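Local coordinates for envelope glycoprotein (Bourbon virus, PDB 5ZKX) that probably drives fusion of the viral and host membranes as a gp64-family class III fusion glycoprotein, captured here as the postfusion trimer, at the interface of chains A and B. Sequence-based numbering; all coordinates share one arbitrary frame. Chains: chain A/B, Envelope glycoprotein.

Contact 1: the interface of chains A and B. Residues chain A 319, 322-323, 326, 333, 336-337; chain B 318-319, 321-322, 325.
In this postfusion glycoprotein of the gp64 family, helix 284-329 of each chain contributes to the central coiled coil of the trimer. Here its late turns in chain B meet the same helix of chain A and the short helix 333-338 that follows it. B:Met322 is the main intruding side chain, with 103 Å² of its surface hidden by chain A. From CB the chain leaves with CG anti to the carbonyl carbon and beside the backbone N (chi1 -70°), stays extended at chi2 (172°), and bends at chi3 (57°) so that the methyl turns off the line of the chain. Its CG passes 3.9 Å from A:Val323 CG2, the valine branch that lies anti to the carbonyl carbon. The thioether SD lies 3.6 Å from A:Met319 CE, the two side chains crossing obliquely, and also touches A:Val323 CG2. The terminal CE ends tip to tip with A:Met322 CE at 3.7 Å, those two chains crossing at about a right angle. CE also borders A:Val323 CG2, so the one valine methyl is met by CG, SD and CE in turn. A:Met319 CE is shared, because B:Met319 CG approaches it from another direction at 3.7 Å and B:Leu318 CB also borders it. Met319 and Met322 have the same torsions in both chains but play different parts on the two sides, as expected of copies arranged around a trimer.

Further along, A:Leu326 CD2 rests 3.5 Å from the backbone B:Met322 O, and A:Leu333 CD1 touches B:Ser325 CB. A:Leu337 CD2 lies against B:Lys321 CB at 3.7 Å as the two chains slide past each other in opposite directions. B:Lys321 then runs extended before bending at chi4, its CD and CE lying alongside A:Ala336 O. No direct polar bond spans the patch; a water 3.1 Å from both B:Lys321 NZ and A:Ala336 O bridges the amine to the carbonyl.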
# COMPACT_ATOMS: atom_id res chain seq x y z
N MET A 319 27.19 -16.92 38.80
CA MET A 319 27.47 -15.94 39.84
C MET A 319 26.94 -16.38 41.19
O MET A 319 27.55 -16.07 42.22
CB MET A 319 26.88 -14.58 39.45
CG MET A 319 27.61 -13.91 38.29
SD MET A 319 26.98 -12.27 37.88
CE MET A 319 27.40 -11.36 39.36
N MET A 322 29.57 -18.66 42.42
CA MET A 322 30.78 -17.91 42.71
C MET A 322 30.67 -17.17 44.03
O MET A 322 31.63 -17.11 44.81
CB MET A 322 31.09 -16.92 41.59
CG MET A 322 31.53 -17.56 40.29
SD MET A 322 31.64 -16.32 38.98
CE MET A 322 32.80 -15.17 39.71
N VAL A 323 29.50 -16.57 44.30
CA VAL A 323 29.31 -15.87 45.56
C VAL A 323 29.24 -16.86 46.71
O VAL A 323 29.78 -16.61 47.80
CB VAL A 323 28.05 -14.98 45.48
CG1 VAL A 323 27.47 -14.74 46.86
CG2 VAL A 323 28.38 -13.67 44.81
N LEU A 326 32.84 -17.44 47.49
CA LEU A 326 33.59 -16.32 48.06
C LEU A 326 33.00 -15.86 49.38
O LEU A 326 33.75 -15.41 50.26
CB LEU A 326 33.63 -15.16 47.06
CG LEU A 326 34.32 -13.89 47.53
CD1 LEU A 326 35.75 -14.17 47.96
CD2 LEU A 326 34.29 -12.83 46.44
N LEU A 333 30.17 -10.29 52.50
CA LEU A 333 29.96 -10.02 51.08
C LEU A 333 28.48 -10.05 50.72
O LEU A 333 27.97 -9.14 50.05
CB LEU A 333 30.73 -11.04 50.24
CG LEU A 333 30.40 -11.09 48.75
CD1 LEU A 333 30.86 -9.81 48.05
CD2 LEU A 333 31.03 -12.31 48.11
N ALA A 336 26.82 -6.98 51.51
CA ALA A 336 27.15 -5.88 50.61
C ALA A 336 26.41 -6.01 49.28
O ALA A 336 26.00 -5.00 48.70
CB ALA A 336 28.66 -5.83 50.37
N LEU A 337 26.22 -7.24 48.81
CA LEU A 337 25.43 -7.45 47.60
C LEU A 337 23.97 -7.07 47.82
O LEU A 337 23.33 -6.47 46.95
CB LEU A 337 25.54 -8.90 47.15
CG LEU A 337 26.97 -9.39 46.88
CD1 LEU A 337 26.98 -10.87 46.61
CD2 LEU A 337 27.59 -8.61 45.73
N LEU B 318 26.81 -5.90 41.06
CA LEU B 318 27.15 -7.11 41.79
C LEU B 318 28.61 -7.47 41.61
O LEU B 318 29.32 -7.78 42.58
CB LEU B 318 26.25 -8.26 41.34
CG LEU B 318 24.75 -8.13 41.63
CD1 LEU B 318 24.00 -9.33 41.07
CD2 LEU B 318 24.52 -8.01 43.13
N MET B 319 29.09 -7.43 40.36
CA MET B 319 30.47 -7.83 40.08
C MET B 319 31.47 -6.85 40.67
O MET B 319 32.57 -7.25 41.07
CB MET B 319 30.68 -7.96 38.57
CG MET B 319 29.96 -9.15 37.96
SD MET B 319 30.26 -9.37 36.19
CE MET B 319 32.01 -9.75 36.19
N LYS B 321 31.14 -5.26 43.55
CA LYS B 321 31.26 -5.64 44.96
C LYS B 321 31.98 -6.98 45.11
O LYS B 321 32.73 -7.19 46.07
CB LYS B 321 29.88 -5.71 45.61
CG LYS B 321 29.06 -4.45 45.52
CD LYS B 321 27.62 -4.72 45.93
CE LYS B 321 26.76 -3.48 45.81
NZ LYS B 321 27.18 -2.43 46.77
N MET B 322 31.73 -7.92 44.18
CA MET B 322 32.38 -9.22 44.26
C MET B 322 33.89 -9.10 44.08
O MET B 322 34.66 -9.77 44.77
CB MET B 322 31.81 -10.17 43.21
CG MET B 322 30.39 -10.62 43.47
SD MET B 322 29.75 -11.54 42.06
CE MET B 322 30.96 -12.85 41.94
N SER B 325 35.57 -7.62 47.09
CA SER B 325 35.78 -8.62 48.13
C SER B 325 36.95 -9.54 47.80
O SER B 325 37.81 -9.79 48.65
CB SER B 325 34.50 -9.43 48.33
OG SER B 325 34.66 -10.38 49.36
O HOH W 1 26.30 -2.12 49.74

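Contact 2: the interface of chains A and B. Residues chain A 296-297, 299-301, 303; chain B 27, 208-209, 235, 405-407.
One face of the long coiled-coil helix 284-329 of chain A receives strands 26-36, 200-210 and 234-238 and the loop 405-407 of chain B in this gp64-family class III fusion protein. Positions 296, 299, 300 and 303 fall on that helical face, and B:Phe209 is set against it with 82 Å² of its surface hidden.

The ring of B:Phe209 is contacted on one face and at two edges. Its CD2-CE2 edge points at one face of A:Tyr296, with centroids 4.7 Å apart and planes 63° apart, an edge-to-face pair; CE2 stands over the tyrosine face toward the rim. At its opposite edge, in plane, A:Leu303 CD1 meets CE1 at 3.5 Å. One face of the phenylalanine lies over the helix backbone between A:Glu299 C and A:Ser300 N, and its tip CZ reaches A:Ser300 CB at 3.4 Å. The CG of A:Tyr296 is anti to its backbone N, and the backbone carbonyl B:His235 O borders the ring at A:Tyr296 CD2, 3.2 Å away.

A:Ser300 also turns OG anti to the backbone N (chi1 -174°), which places it before the indole of B:Trp405. The indole N-H donates from B:Trp405 NE1 to A:Ser300 OG at 2.6 Å, a short bond but bent, 125° at H, with the hydroxyl tilted out of the indole plane. A second link from NE1 to A:Ser300 O is weak. B:Pro407 packs around the same hydroxyl, and B:Pro407 CG passes A:Leu301 CA at 3.7 Å. B:Arg27 backs the indole, its NE over the ring centre, and the guanidinium edge also meets A:Leu303 CD1. A:Glu299 OE1 and B:His235 NE2 are 4.3 Å apart without contact; the carboxylate might nonetheless favour a protonated imidazole.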
# COMPACT_ATOMS: atom_id res chain seq x y z
N TYR A 296 8.14 -12.25 10.08
CA TYR A 296 9.38 -13.01 9.98
C TYR A 296 10.51 -12.33 10.74
O TYR A 296 11.31 -13.00 11.41
CB TYR A 296 9.75 -13.20 8.51
CG TYR A 296 10.94 -14.09 8.26
CD1 TYR A 296 12.21 -13.56 8.08
CD2 TYR A 296 10.79 -15.47 8.18
CE1 TYR A 296 13.30 -14.37 7.83
CE2 TYR A 296 11.88 -16.29 7.93
CZ TYR A 296 13.13 -15.74 7.76
OH TYR A 296 14.21 -16.55 7.52
N GLU A 297 10.60 -11.00 10.65
CA GLU A 297 11.64 -10.28 11.37
C GLU A 297 11.36 -10.22 12.86
O GLU A 297 12.29 -10.20 13.67
CB GLU A 297 11.79 -8.87 10.80
CG GLU A 297 12.55 -8.82 9.50
CD GLU A 297 14.00 -9.23 9.65
OE1 GLU A 297 14.78 -8.43 10.22
OE2 GLU A 297 14.36 -10.34 9.21
N GLU A 299 9.83 -12.61 14.58
CA GLU A 299 10.21 -13.92 15.11
C GLU A 299 11.72 -14.03 15.22
O GLU A 299 12.24 -14.55 16.22
CB GLU A 299 9.66 -15.03 14.22
CG GLU A 299 8.15 -15.21 14.31
CD GLU A 299 7.70 -15.96 15.55
OE1 GLU A 299 6.89 -16.90 15.42
OE2 GLU A 299 8.14 -15.60 16.67
N SER A 300 12.45 -13.56 14.21
CA SER A 300 13.91 -13.53 14.28
C SER A 300 14.39 -12.69 15.45
O SER A 300 15.35 -13.05 16.14
CB SER A 300 14.48 -13.00 12.96
OG SER A 300 15.89 -13.09 12.95
N LEU A 301 13.74 -11.55 15.68
CA LEU A 301 14.08 -10.71 16.82
C LEU A 301 13.82 -11.43 18.13
O LEU A 301 14.63 -11.35 19.06
CB LEU A 301 13.28 -9.40 16.74
CG LEU A 301 13.47 -8.28 17.77
CD1 LEU A 301 12.51 -8.45 18.93
CD2 LEU A 301 14.91 -8.20 18.26
N LEU A 303 13.92 -14.61 18.70
CA LEU A 303 14.98 -15.60 18.87
C LEU A 303 16.22 -14.97 19.49
O LEU A 303 16.82 -15.53 20.42
CB LEU A 303 15.33 -16.24 17.53
CG LEU A 303 14.66 -17.57 17.17
CD1 LEU A 303 15.39 -18.21 16.00
CD2 LEU A 303 14.65 -18.50 18.37
N ARG B 27 14.27 -22.04 14.36
CA ARG B 27 14.63 -21.70 12.99
C ARG B 27 14.76 -22.98 12.19
O ARG B 27 15.54 -23.87 12.55
CB ARG B 27 15.93 -20.90 12.95
CG ARG B 27 15.92 -19.77 11.94
CD ARG B 27 17.22 -19.00 11.97
NE ARG B 27 17.89 -19.09 13.27
CZ ARG B 27 19.15 -19.47 13.44
NH1 ARG B 27 19.67 -19.52 14.66
NH2 ARG B 27 19.89 -19.80 12.39
N CYS B 208 12.52 -20.62 7.75
CA CYS B 208 11.24 -20.43 8.41
C CYS B 208 11.45 -20.30 9.91
O CYS B 208 12.52 -20.63 10.44
CB CYS B 208 10.26 -21.58 8.12
SG CYS B 208 9.94 -21.89 6.37
N PHE B 209 10.42 -19.82 10.59
CA PHE B 209 10.37 -19.78 12.05
C PHE B 209 9.14 -20.57 12.50
O PHE B 209 8.01 -20.22 12.15
CB PHE B 209 10.31 -18.34 12.57
CG PHE B 209 11.60 -17.59 12.38
CD1 PHE B 209 12.66 -17.78 13.24
CD2 PHE B 209 11.74 -16.70 11.33
CE1 PHE B 209 13.84 -17.09 13.06
CE2 PHE B 209 12.92 -16.01 11.15
CZ PHE B 209 13.97 -16.21 12.02
N HIS B 235 6.36 -19.29 9.65
CA HIS B 235 6.49 -18.00 8.99
C HIS B 235 7.78 -18.01 8.20
O HIS B 235 8.87 -17.98 8.78
CB HIS B 235 6.46 -16.86 10.01
CG HIS B 235 5.25 -16.88 10.90
ND1 HIS B 235 4.02 -16.41 10.49
CD2 HIS B 235 5.08 -17.34 12.16
CE1 HIS B 235 3.15 -16.57 11.47
NE2 HIS B 235 3.77 -17.13 12.50
N TRP B 405 22.44 -14.91 17.26
CA TRP B 405 21.58 -14.80 16.09
C TRP B 405 21.14 -13.35 15.90
O TRP B 405 20.53 -12.76 16.80
CB TRP B 405 20.36 -15.70 16.26
CG TRP B 405 19.29 -15.44 15.25
CD1 TRP B 405 18.06 -14.89 15.48
CD2 TRP B 405 19.36 -15.71 13.85
NE1 TRP B 405 17.36 -14.80 14.30
CE2 TRP B 405 18.13 -15.30 13.29
CE3 TRP B 405 20.33 -16.26 13.01
CZ2 TRP B 405 17.86 -15.42 11.93
CZ3 TRP B 405 20.06 -16.38 11.66
CH2 TRP B 405 18.83 -15.96 11.13
N LEU B 406 21.45 -12.78 14.74
CA LEU B 406 21.06 -11.42 14.43
C LEU B 406 20.02 -11.41 13.33
O LEU B 406 20.24 -12.02 12.27
CB LEU B 406 22.27 -10.59 14.01
CG LEU B 406 23.36 -10.35 15.05
CD1 LEU B 406 24.53 -9.61 14.44
CD2 LEU B 406 22.81 -9.59 16.25
N PRO B 407 18.88 -10.75 13.52
CA PRO B 407 17.89 -10.61 12.44
C PRO B 407 18.52 -9.98 11.21
O PRO B 407 19.07 -8.88 11.27
CB PRO B 407 16.81 -9.72 13.05
CG PRO B 407 16.94 -9.92 14.52
CD PRO B 407 18.40 -10.16 14.79

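The C-alpha centres of contact 1 and contact 2 lie about 36 Å apart, and both use helix 284-329 of chain A. In contact 1 that helix, with the following helix 333-338, packs against its own counterpart in chain B; in contact 2 the partners are strands and a loop of chain B. One long helix thus takes part in helix-to-helix packing and in contacts with strands and a loop of the neighbour. Helix 284-329 is used by both chains in contact 1 but only by chain A in contact 2. Repeated in the three-chain assembly, both probably help stabilise the postfusion trimer.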